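Local coordinates for protein EcmrR transcriptional regulator (Escherichia coli, PDB 6WL5) that activates transcription as a multidrug-sensing MerR family regulator, its C-terminal GyrI-like domain binding cationic amphiphiles such as cetyl-trimethyl-ammonium, at the cetyl-trimethyl-ammonium site. Sequence-based numbering; all coordinates share one arbitrary frame.

The cetyl-trimethyl-ammonium site. Residues 55, 75, 135-136, 139-141. With 16A (cetyl-trimethyl-ammonium), chain B; 16A (cetyl-trimethyl-ammonium), chain C.
Trp140 gives the largest share of this contact between the GyrI-like domain and two poorly ordered cetyl-trimethyl-ammonium molecules. One face of its indole lies under the head of the chain B ligand: methylene C16, next to the ammonium, sits 3.8 Å from the centroid of the five-membered ring, a CH-pi contact that would probably be strengthened by the positive charge nearby. The tail then runs past the six-membered ring, where CE3 meets C12 at 3.5 Å. Along the pyrrole side, CD1 touches C7 of the chain C ligand, a partly modelled chain that also brushes CB and ND2 of Asn141.

Polar groups approach part of the trimethylammonium without hydrogen bonding to it, as suits a cation that has no N-H. The carboxylate OE1 of Glu75, on an extended side chain, lies 3.3 Å from methyl C19 and would probably help balance the charge; the backbone O of Tyr135 lies near C17. Cys55, SG anti to its backbone N (chi1 175°), lays its polarisable sulfur beside C15, while Ile139 offers CG2 to the tail at C8.

Trp140 NE1 donates to Ile136 O (3.0 Å, 156° at H), which lies in the indole plane, helps fix the ring's rotation and also borders the chain C tail. An alanine at Trp140 would remove the indole face and this bond, and would probably loosen both ligands. The site offers lipophilic cations an aromatic, apolar surface with a carboxylate near the head; it may be accessory, since the structure alone does not show a part in sensing, and either ligand may come from crystallisation.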
loop_
_atom_site.group_PDB
_atom_site.type_symbol
_atom_site.label_atom_id
_atom_site.label_comp_id
_atom_site.label_asym_id
_atom_site.label_seq_id
_atom_site.Cartn_x
_atom_site.Cartn_y
_atom_site.Cartn_z
ATOM N N CYS A 55 -5.763 3.232 -0.976
ATOM C CA CYS A 55 -4.684 3.564 -1.899
ATOM C C CYS A 55 -3.419 3.020 -1.272
ATOM O O CYS A 55 -3.092 3.390 -0.152
ATOM C CB CYS A 55 -4.598 5.080 -2.037
ATOM S SG CYS A 55 -3.208 5.619 -3.046
ATOM N N GLU A 75 -4.867 1.731 -6.473
ATOM C CA GLU A 75 -5.879 2.622 -5.950
ATOM C C GLU A 75 -7.237 2.013 -6.230
ATOM O O GLU A 75 -7.553 1.666 -7.370
ATOM C CB GLU A 75 -5.704 4.013 -6.584
ATOM C CG GLU A 75 -6.483 5.102 -5.920
ATOM C CD GLU A 75 -5.833 6.483 -6.029
ATOM O OE1 GLU A 75 -6.294 7.360 -5.268
ATOM O OE2 GLU A 75 -4.924 6.713 -6.901
ATOM N N TYR A 135 -1.858 4.561 2.158
ATOM C CA TYR A 135 -1.631 5.987 2.367
ATOM C C TYR A 135 -2.956 6.632 2.749
ATOM O O TYR A 135 -3.926 6.563 1.985
ATOM C CB TYR A 135 -1.089 6.631 1.079
ATOM C CG TYR A 135 0.136 5.858 0.612
ATOM C CD1 TYR A 135 1.307 5.899 1.327
ATOM C CD2 TYR A 135 0.083 5.058 -0.518
ATOM C CE1 TYR A 135 2.420 5.148 0.936
ATOM C CE2 TYR A 135 1.169 4.331 -0.924
ATOM C CZ TYR A 135 2.329 4.354 -0.192
ATOM O OH TYR A 135 3.388 3.586 -0.634
ATOM N N ILE A 136 -2.993 7.256 3.924
ATOM C CA ILE A 136 -4.221 7.847 4.461
ATOM C C ILE A 136 -4.127 9.366 4.485
ATOM O O ILE A 136 -4.804 10.058 3.705
ATOM C CB ILE A 136 -4.543 7.234 5.848
ATOM C CG1 ILE A 136 -4.694 5.719 5.753
ATOM C CG2 ILE A 136 -5.792 7.865 6.448
ATOM C CD1 ILE A 136 -4.648 5.036 7.088
ATOM N N ILE A 139 1.041 14.560 2.393
ATOM C CA ILE A 139 1.266 15.915 1.874
ATOM C C ILE A 139 0.057 16.459 1.119
ATOM O O ILE A 139 -0.055 17.681 0.948
ATOM C CB ILE A 139 2.563 15.940 1.047
ATOM C CG1 ILE A 139 3.089 17.382 0.942
ATOM C CG2 ILE A 139 2.344 15.272 -0.331
ATOM C CD1 ILE A 139 4.444 17.485 0.400
ATOM N N TRP A 140 -0.834 15.579 0.631
ATOM C CA TRP A 140 -2.071 15.987 -0.034
ATOM C C TRP A 140 -3.075 16.680 0.886
ATOM O O TRP A 140 -3.941 17.401 0.373
ATOM C CB TRP A 140 -2.706 14.774 -0.694
ATOM C CG TRP A 140 -2.818 13.553 0.232
ATOM C CD1 TRP A 140 -3.886 13.210 1.038
ATOM C CD2 TRP A 140 -1.840 12.537 0.424
ATOM N NE1 TRP A 140 -3.604 12.030 1.725
ATOM C CE2 TRP A 140 -2.364 11.604 1.353
ATOM C CE3 TRP A 140 -0.560 12.325 -0.089
ATOM C CZ2 TRP A 140 -1.658 10.470 1.753
ATOM C CZ3 TRP A 140 0.136 11.206 0.333
ATOM C CH2 TRP A 140 -0.422 10.280 1.217
ATOM N N ASN A 141 -3.017 16.443 2.204
ATOM C CA ASN A 141 -4.007 16.981 3.106
ATOM C C ASN A 141 -3.495 17.531 4.427
ATOM O O ASN A 141 -4.266 18.222 5.107
ATOM C CB ASN A 141 -5.174 16.012 3.342
ATOM C CG ASN A 141 -4.787 14.757 4.078
ATOM O OD1 ASN A 141 -3.614 14.459 4.262
ATOM N ND2 ASN A 141 -5.781 14.016 4.478
HETATM C C1 16A B . 5.700 22.655 -4.404
HETATM C C2 16A B . 5.763 21.465 -3.488
HETATM C C3 16A B . 5.279 20.310 -4.344
HETATM C C4 16A B . 4.654 19.258 -3.473
HETATM C C5 16A B . 4.039 18.220 -4.377
HETATM C C6 16A B . 2.856 17.593 -3.693
HETATM C C7 16A B . 2.222 16.581 -4.602
HETATM C C8 16A B . 1.154 15.818 -3.883
HETATM C C9 16A B . 0.502 14.803 -4.803
HETATM C C10 16A B . -0.108 13.719 -3.954
HETATM C C11 16A B . -0.367 12.387 -4.670
HETATM C C12 16A B . -0.650 11.438 -3.497
HETATM C C13 16A B . -1.181 10.047 -3.814
HETATM C C14 16A B . -1.836 9.341 -2.595
HETATM C C15 16A B . -3.353 9.395 -2.737
HETATM C C16 16A B . -4.150 10.165 -1.687
HETATM N N1 16A B . -5.298 9.379 -1.185
HETATM C C17 16A B . -4.863 8.415 -0.168
HETATM C C18 16A B . -6.227 10.337 -0.582
HETATM C C19 16A B . -6.028 8.626 -2.215
HETATM C C1 16A C . -3.019 14.897 -6.820
HETATM C C2 16A C . -4.188 14.426 -5.962
HETATM C C3 16A C . -3.683 13.760 -4.682
HETATM C C4 16A C . -4.721 13.183 -3.710
HETATM C C5 16A C . -6.134 13.758 -3.795
HETATM C C6 16A C . -6.969 13.731 -2.500
HETATM C C7 16A C . -6.191 14.330 -1.330
HETATM C C8 16A C . -6.931 15.114 -0.253
HETATM C C9 16A C . -7.323 14.338 1.010
HETATM C C10 16A C . -7.873 12.929 0.788
HETATM C C11 16A C . -7.398 12.042 1.936
#